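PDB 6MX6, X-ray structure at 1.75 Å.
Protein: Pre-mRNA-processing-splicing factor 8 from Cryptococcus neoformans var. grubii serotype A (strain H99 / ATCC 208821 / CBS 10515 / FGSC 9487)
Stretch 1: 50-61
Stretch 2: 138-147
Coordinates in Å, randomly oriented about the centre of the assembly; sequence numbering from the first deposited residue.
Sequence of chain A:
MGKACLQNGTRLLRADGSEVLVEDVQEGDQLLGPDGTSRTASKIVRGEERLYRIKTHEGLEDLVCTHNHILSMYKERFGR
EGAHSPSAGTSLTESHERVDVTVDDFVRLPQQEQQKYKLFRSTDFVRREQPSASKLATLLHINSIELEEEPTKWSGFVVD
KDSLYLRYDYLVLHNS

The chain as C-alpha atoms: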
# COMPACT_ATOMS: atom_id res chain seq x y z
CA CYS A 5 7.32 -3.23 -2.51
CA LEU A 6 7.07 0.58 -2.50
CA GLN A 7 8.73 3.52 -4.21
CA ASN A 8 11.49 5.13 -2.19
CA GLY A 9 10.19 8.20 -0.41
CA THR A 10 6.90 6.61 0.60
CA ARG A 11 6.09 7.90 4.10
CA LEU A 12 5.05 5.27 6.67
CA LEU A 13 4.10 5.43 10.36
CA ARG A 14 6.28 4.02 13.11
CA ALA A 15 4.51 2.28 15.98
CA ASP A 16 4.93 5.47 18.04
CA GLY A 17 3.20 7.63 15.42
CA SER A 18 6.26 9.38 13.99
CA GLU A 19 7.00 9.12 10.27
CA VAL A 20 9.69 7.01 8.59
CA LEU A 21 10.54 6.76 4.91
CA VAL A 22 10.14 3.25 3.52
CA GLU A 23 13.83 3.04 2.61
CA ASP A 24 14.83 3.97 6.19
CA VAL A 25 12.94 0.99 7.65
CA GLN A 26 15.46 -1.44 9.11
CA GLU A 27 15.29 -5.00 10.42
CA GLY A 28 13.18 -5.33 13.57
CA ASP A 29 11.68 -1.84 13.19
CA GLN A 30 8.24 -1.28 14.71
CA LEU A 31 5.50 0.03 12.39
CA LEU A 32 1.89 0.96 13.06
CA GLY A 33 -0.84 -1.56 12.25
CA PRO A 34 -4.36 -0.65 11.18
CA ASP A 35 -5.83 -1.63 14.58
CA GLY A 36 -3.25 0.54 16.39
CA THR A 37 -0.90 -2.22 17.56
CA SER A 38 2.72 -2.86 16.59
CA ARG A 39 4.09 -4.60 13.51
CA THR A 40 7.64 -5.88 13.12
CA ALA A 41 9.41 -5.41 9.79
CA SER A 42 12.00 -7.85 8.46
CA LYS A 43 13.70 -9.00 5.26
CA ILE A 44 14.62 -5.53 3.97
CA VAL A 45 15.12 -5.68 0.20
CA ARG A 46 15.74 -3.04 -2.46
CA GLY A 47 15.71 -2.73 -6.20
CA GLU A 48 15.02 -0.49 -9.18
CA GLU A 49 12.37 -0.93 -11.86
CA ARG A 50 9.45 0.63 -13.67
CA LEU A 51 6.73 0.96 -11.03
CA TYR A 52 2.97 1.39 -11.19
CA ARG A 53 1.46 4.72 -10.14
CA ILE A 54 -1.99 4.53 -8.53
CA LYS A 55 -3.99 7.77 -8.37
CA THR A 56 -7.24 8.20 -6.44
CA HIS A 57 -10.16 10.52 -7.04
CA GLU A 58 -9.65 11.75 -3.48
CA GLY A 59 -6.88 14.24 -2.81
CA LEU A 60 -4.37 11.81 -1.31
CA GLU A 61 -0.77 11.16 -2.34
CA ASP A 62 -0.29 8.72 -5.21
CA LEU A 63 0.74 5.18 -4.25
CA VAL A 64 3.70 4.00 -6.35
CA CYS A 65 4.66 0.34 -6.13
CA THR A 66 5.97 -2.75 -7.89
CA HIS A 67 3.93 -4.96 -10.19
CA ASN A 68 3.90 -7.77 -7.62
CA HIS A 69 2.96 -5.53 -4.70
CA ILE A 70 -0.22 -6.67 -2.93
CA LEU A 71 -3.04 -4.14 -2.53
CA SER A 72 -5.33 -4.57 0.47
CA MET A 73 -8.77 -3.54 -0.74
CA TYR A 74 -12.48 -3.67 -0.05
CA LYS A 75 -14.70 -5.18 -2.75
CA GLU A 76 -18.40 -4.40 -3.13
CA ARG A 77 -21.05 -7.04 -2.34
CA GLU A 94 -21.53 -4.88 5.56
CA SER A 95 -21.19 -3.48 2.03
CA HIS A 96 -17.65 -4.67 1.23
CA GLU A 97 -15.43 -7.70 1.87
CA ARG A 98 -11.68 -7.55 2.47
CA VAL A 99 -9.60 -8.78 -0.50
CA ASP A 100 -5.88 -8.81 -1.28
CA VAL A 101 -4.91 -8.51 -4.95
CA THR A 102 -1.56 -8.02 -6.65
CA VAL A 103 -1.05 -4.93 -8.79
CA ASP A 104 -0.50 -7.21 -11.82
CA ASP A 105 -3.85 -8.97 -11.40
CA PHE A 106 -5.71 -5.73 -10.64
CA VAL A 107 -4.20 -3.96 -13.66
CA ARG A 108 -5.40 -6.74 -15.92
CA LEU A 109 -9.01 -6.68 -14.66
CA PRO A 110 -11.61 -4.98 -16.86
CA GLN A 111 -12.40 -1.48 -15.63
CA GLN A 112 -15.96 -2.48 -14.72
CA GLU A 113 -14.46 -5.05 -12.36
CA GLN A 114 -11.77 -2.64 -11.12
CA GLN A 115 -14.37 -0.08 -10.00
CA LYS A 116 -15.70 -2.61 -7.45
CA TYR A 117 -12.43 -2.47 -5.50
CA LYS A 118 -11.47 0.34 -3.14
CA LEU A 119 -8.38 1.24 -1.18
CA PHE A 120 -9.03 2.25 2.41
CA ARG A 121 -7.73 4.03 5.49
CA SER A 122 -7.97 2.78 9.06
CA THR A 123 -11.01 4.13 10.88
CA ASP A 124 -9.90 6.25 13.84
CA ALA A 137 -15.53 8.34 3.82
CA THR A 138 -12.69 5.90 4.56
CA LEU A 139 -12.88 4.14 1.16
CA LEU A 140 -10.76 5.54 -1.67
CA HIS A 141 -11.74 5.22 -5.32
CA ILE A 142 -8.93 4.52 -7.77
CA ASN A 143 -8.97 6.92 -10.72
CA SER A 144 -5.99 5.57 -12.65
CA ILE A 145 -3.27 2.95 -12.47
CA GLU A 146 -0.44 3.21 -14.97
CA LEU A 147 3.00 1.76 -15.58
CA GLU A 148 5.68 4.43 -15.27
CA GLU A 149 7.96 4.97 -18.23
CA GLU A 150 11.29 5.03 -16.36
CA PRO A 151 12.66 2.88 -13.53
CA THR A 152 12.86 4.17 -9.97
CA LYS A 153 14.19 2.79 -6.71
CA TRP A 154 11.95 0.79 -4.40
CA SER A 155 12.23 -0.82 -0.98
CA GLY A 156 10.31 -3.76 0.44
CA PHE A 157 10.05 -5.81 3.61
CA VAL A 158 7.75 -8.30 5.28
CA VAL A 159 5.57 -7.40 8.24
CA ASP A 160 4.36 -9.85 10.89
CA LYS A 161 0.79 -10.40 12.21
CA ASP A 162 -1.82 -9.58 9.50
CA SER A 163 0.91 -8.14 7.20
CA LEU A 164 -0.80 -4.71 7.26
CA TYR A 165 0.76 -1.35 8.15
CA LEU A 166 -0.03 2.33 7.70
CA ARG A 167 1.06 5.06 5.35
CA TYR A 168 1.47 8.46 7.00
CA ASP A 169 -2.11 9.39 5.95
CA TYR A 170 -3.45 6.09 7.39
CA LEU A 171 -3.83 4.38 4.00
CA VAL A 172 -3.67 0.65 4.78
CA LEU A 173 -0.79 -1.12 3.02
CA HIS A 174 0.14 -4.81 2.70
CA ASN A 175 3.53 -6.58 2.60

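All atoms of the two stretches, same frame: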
# COMPACT_ATOMS: atom_id res chain seq x y z
N ARG A 50 10.62 -0.16 -13.32
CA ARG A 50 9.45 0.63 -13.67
C ARG A 50 8.29 0.25 -12.76
O ARG A 50 7.85 -0.90 -12.77
CB ARG A 50 9.08 0.42 -15.14
CG ARG A 50 10.09 1.06 -16.07
CD ARG A 50 9.89 0.60 -17.50
NE ARG A 50 8.72 1.24 -18.10
CZ ARG A 50 8.37 1.11 -19.38
NH1 ARG A 50 9.11 0.37 -20.20
NH2 ARG A 50 7.30 1.73 -19.84
N LEU A 51 7.78 1.21 -12.00
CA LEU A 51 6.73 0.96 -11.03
C LEU A 51 5.37 1.35 -11.60
O LEU A 51 5.26 1.97 -12.65
CB LEU A 51 7.02 1.74 -9.74
CG LEU A 51 8.39 1.47 -9.13
CD1 LEU A 51 8.59 2.32 -7.86
CD2 LEU A 51 8.52 -0.00 -8.81
N TYR A 52 4.33 0.98 -10.87
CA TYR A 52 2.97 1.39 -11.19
C TYR A 52 2.58 2.54 -10.28
O TYR A 52 2.81 2.48 -9.07
CB TYR A 52 1.99 0.24 -11.01
CG TYR A 52 2.04 -0.71 -12.17
CD1 TYR A 52 2.99 -1.72 -12.23
CD2 TYR A 52 1.17 -0.56 -13.23
CE1 TYR A 52 3.05 -2.57 -13.31
CE2 TYR A 52 1.22 -1.41 -14.31
CZ TYR A 52 2.16 -2.41 -14.35
OH TYR A 52 2.19 -3.24 -15.44
N ARG A 53 1.99 3.58 -10.87
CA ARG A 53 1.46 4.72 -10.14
C ARG A 53 -0.05 4.58 -10.04
O ARG A 53 -0.74 4.47 -11.07
CB ARG A 53 1.84 6.03 -10.82
CG ARG A 53 1.27 7.28 -10.12
CD ARG A 53 1.76 8.57 -10.76
NE ARG A 53 3.21 8.65 -10.69
CZ ARG A 53 3.89 9.17 -9.68
NH1 ARG A 53 3.24 9.71 -8.65
NH2 ARG A 53 5.22 9.16 -9.69
N ILE A 54 -0.57 4.60 -8.81
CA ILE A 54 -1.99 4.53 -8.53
C ILE A 54 -2.43 5.90 -8.03
O ILE A 54 -1.89 6.42 -7.04
CB ILE A 54 -2.32 3.45 -7.49
CG1 ILE A 54 -1.83 2.09 -7.99
CG2 ILE A 54 -3.83 3.41 -7.21
CD1 ILE A 54 -1.81 1.00 -6.92
N LYS A 55 -3.40 6.49 -8.74
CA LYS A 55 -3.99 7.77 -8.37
C LYS A 55 -5.45 7.57 -7.99
O LYS A 55 -6.19 6.87 -8.69
CB LYS A 55 -3.92 8.78 -9.52
CG LYS A 55 -2.52 9.19 -9.97
CD LYS A 55 -2.63 10.19 -11.11
CE LYS A 55 -1.48 11.19 -11.09
NZ LYS A 55 -1.44 11.98 -9.84
N THR A 56 -5.87 8.25 -6.92
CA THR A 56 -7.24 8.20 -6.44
C THR A 56 -7.99 9.46 -6.86
O THR A 56 -7.41 10.49 -7.17
CB THR A 56 -7.27 8.06 -4.91
OG1 THR A 56 -6.47 9.09 -4.31
CG2 THR A 56 -6.72 6.68 -4.49
N HIS A 57 -9.32 9.33 -6.91
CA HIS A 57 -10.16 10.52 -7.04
C HIS A 57 -9.92 11.47 -5.89
O HIS A 57 -9.82 12.69 -6.09
CB HIS A 57 -11.64 10.11 -7.07
CG HIS A 57 -12.06 9.46 -8.35
ND1 HIS A 57 -12.76 10.13 -9.33
CD2 HIS A 57 -11.90 8.19 -8.79
CE1 HIS A 57 -13.01 9.30 -10.33
NE2 HIS A 57 -12.50 8.12 -10.03
N GLU A 58 -9.85 10.94 -4.68
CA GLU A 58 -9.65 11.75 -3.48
C GLU A 58 -8.25 12.36 -3.48
O GLU A 58 -7.31 11.82 -4.04
CB GLU A 58 -9.86 10.89 -2.23
CG GLU A 58 -11.30 10.40 -2.01
CD GLU A 58 -11.69 9.21 -2.88
OE1 GLU A 58 -12.85 8.75 -2.78
OE2 GLU A 58 -10.85 8.73 -3.68
N GLY A 59 -8.13 13.52 -2.82
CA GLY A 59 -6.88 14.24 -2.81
C GLY A 59 -5.86 13.68 -1.84
O GLY A 59 -5.49 14.33 -0.86
N LEU A 60 -5.40 12.46 -2.10
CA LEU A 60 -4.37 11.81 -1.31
C LEU A 60 -3.17 11.55 -2.21
O LEU A 60 -3.30 11.48 -3.43
CB LEU A 60 -4.87 10.48 -0.72
CG LEU A 60 -5.79 10.47 0.50
CD1 LEU A 60 -5.32 11.43 1.59
CD2 LEU A 60 -7.22 10.78 0.10
N GLU A 61 -2.00 11.40 -1.59
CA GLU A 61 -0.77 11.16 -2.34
C GLU A 61 -0.88 9.88 -3.16
O GLU A 61 -1.44 8.88 -2.71
CB GLU A 61 0.42 11.06 -1.39
CG GLU A 61 0.94 12.41 -0.91
CD GLU A 61 2.26 12.31 -0.17
OE1 GLU A 61 2.80 11.19 -0.05
OE2 GLU A 61 2.77 13.36 0.27
N THR A 138 -13.99 6.55 4.40
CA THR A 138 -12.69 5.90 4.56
C THR A 138 -12.32 5.02 3.37
O THR A 138 -11.21 4.47 3.35
CB THR A 138 -12.68 5.06 5.85
OG1 THR A 138 -11.32 4.78 6.22
CG2 THR A 138 -13.43 3.76 5.66
N LEU A 139 -13.20 4.85 2.39
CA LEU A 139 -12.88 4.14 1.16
C LEU A 139 -12.37 5.14 0.13
O LEU A 139 -12.86 6.27 0.04
CB LEU A 139 -14.09 3.39 0.61
CG LEU A 139 -14.68 2.24 1.41
CD1 LEU A 139 -15.92 1.72 0.72
CD2 LEU A 139 -13.67 1.12 1.61
N LEU A 140 -11.38 4.72 -0.64
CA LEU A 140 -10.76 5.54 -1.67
C LEU A 140 -11.00 4.89 -3.02
O LEU A 140 -10.81 3.68 -3.18
CB LEU A 140 -9.26 5.71 -1.41
CG LEU A 140 -8.91 6.17 -0.00
CD1 LEU A 140 -7.41 6.12 0.19
CD2 LEU A 140 -9.44 7.58 0.23
N HIS A 141 -11.40 5.69 -3.99
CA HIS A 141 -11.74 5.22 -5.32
C HIS A 141 -10.54 5.45 -6.23
O HIS A 141 -10.04 6.58 -6.32
CB HIS A 141 -12.98 5.94 -5.84
CG HIS A 141 -14.16 5.84 -4.92
ND1 HIS A 141 -14.32 6.65 -3.82
CD2 HIS A 141 -15.22 5.00 -4.93
CE1 HIS A 141 -15.44 6.33 -3.20
NE2 HIS A 141 -16.00 5.32 -3.85
N ILE A 142 -10.08 4.40 -6.88
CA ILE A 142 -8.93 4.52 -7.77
C ILE A 142 -9.38 5.18 -9.07
O ILE A 142 -10.34 4.74 -9.71
CB ILE A 142 -8.30 3.15 -8.02
CG1 ILE A 142 -7.69 2.63 -6.71
CG2 ILE A 142 -7.25 3.24 -9.11
CD1 ILE A 142 -7.03 1.28 -6.85
N ASN A 143 -8.69 6.24 -9.46
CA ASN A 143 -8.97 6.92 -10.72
C ASN A 143 -8.10 6.41 -11.86
O ASN A 143 -8.56 6.33 -13.00
CB ASN A 143 -8.79 8.43 -10.56
CG ASN A 143 -9.27 9.20 -11.78
OD1 ASN A 143 -10.37 8.98 -12.29
ND2 ASN A 143 -8.43 10.10 -12.27
N SER A 144 -6.84 6.08 -11.58
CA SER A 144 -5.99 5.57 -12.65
C SER A 144 -4.89 4.71 -12.05
O SER A 144 -4.50 4.88 -10.90
CB SER A 144 -5.37 6.70 -13.48
OG SER A 144 -4.57 7.56 -12.68
N ILE A 145 -4.42 3.76 -12.85
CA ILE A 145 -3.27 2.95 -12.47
C ILE A 145 -2.46 2.74 -13.73
O ILE A 145 -2.99 2.25 -14.74
CB ILE A 145 -3.66 1.61 -11.80
CG1 ILE A 145 -2.41 0.82 -11.41
CG2 ILE A 145 -4.61 0.80 -12.69
CD1 ILE A 145 -2.67 -0.30 -10.40
N GLU A 146 -1.21 3.19 -13.72
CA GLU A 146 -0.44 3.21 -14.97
C GLU A 146 0.99 2.80 -14.71
O GLU A 146 1.57 3.16 -13.69
CB GLU A 146 -0.45 4.60 -15.62
CG GLU A 146 -1.82 5.11 -16.07
CD GLU A 146 -2.39 4.33 -17.25
OE1 GLU A 146 -1.65 3.56 -17.89
OE2 GLU A 146 -3.60 4.49 -17.54
N LEU A 147 1.58 2.08 -15.66
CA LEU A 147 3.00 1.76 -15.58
C LEU A 147 3.82 3.00 -15.89
O LEU A 147 3.56 3.71 -16.87
CB LEU A 147 3.35 0.64 -16.56
CG LEU A 147 4.82 0.21 -16.64
CD1 LEU A 147 5.22 -0.58 -15.41
CD2 LEU A 147 5.05 -0.62 -17.90
O HOH W 1 5.10 3.46 -19.49
O HOH W 2 -1.94 6.46 -12.57

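The two stretches pair as antiparallel strands, with their N-to-C directions 136° apart. The pairing alternates as the antiparallel rule requires. Arg53 and Glu146 form a hydrogen-bonded pair, Arg53 N giving to Glu146 O at 2.9 Å and Glu146 N to Arg53 O at 3.0 Å; Lys55 and Ser144 repeat the pattern, with Lys55 N to Ser144 O at 2.9 Å and Ser144 N to Lys55 O at 3.1 Å. Between these pairs the strands draw closer, to 4.4 Å from Ile54 CA to Ile145 CA, and alpha carbons take up carbonyls instead: Ile145 CA lies 3.3 Å from Arg53 O.

The register then shifts by one residue, so that Thr56 pairs with Ile142. At this bulge Lys55 O accepts twice, from Ser144 N and, at 2.7 Å, from Asn143 N. Asn143, with phi/psi of -94/-36, departs from extended geometry and takes up the extra residue. Just past the strand, His57 N still donates to His141 O at 2.9 Å.

The side chains divide by sheet face. Tyr52, Ile54, Ile145 and Leu147 share the apolar one. Ile54 CG1 packs 3.5 Å from Ile145 CD1, and Leu147 CD1 sits over the Tyr52 ring, 3.9 Å from its centroid, in a CH-pi contact. Leu147, with the most area covered by the partner stretch, also lays its CD2 over one face of the Arg50 guanidinium, 3.8 Å from NH2. A water joins the same two residues, accepting from Arg50 NH2 and donating to Leu147 O.

Arg53, Lys55, Ser144 and Glu146 occupy the polar face. The ends of Arg53 and Lys55 lead away, and the hydrogen bonds joining these pairs directly are backbone ones. Ser144 OG approaches Lys55 CB to 3.4 Å and shares a second water with Arg53 O.

Past the strand, Glu58 grips His141 with both carboxylate oxygens: His141 ND1 donates to Glu58 OE1 at 2.8 Å, and His141 N to Glu58 OE2 at 3.1 Å. One acid thus satisfies a ring nitrogen and a backbone amide together. Thr56 OG1 ties back to Glu58 O at 2.9 Å, bracing the turn that presents this acid. Nearby, Asn143 CB packs over the His57 ring, 3.9 Å from its centroid, while Leu60 CD2 meets Leu140 CD2 at 3.9 Å. The contact reads as a regular two-face ladder, a bulge that shifts the register by one, and a bidentate acid that continues the contact where the first strand stops.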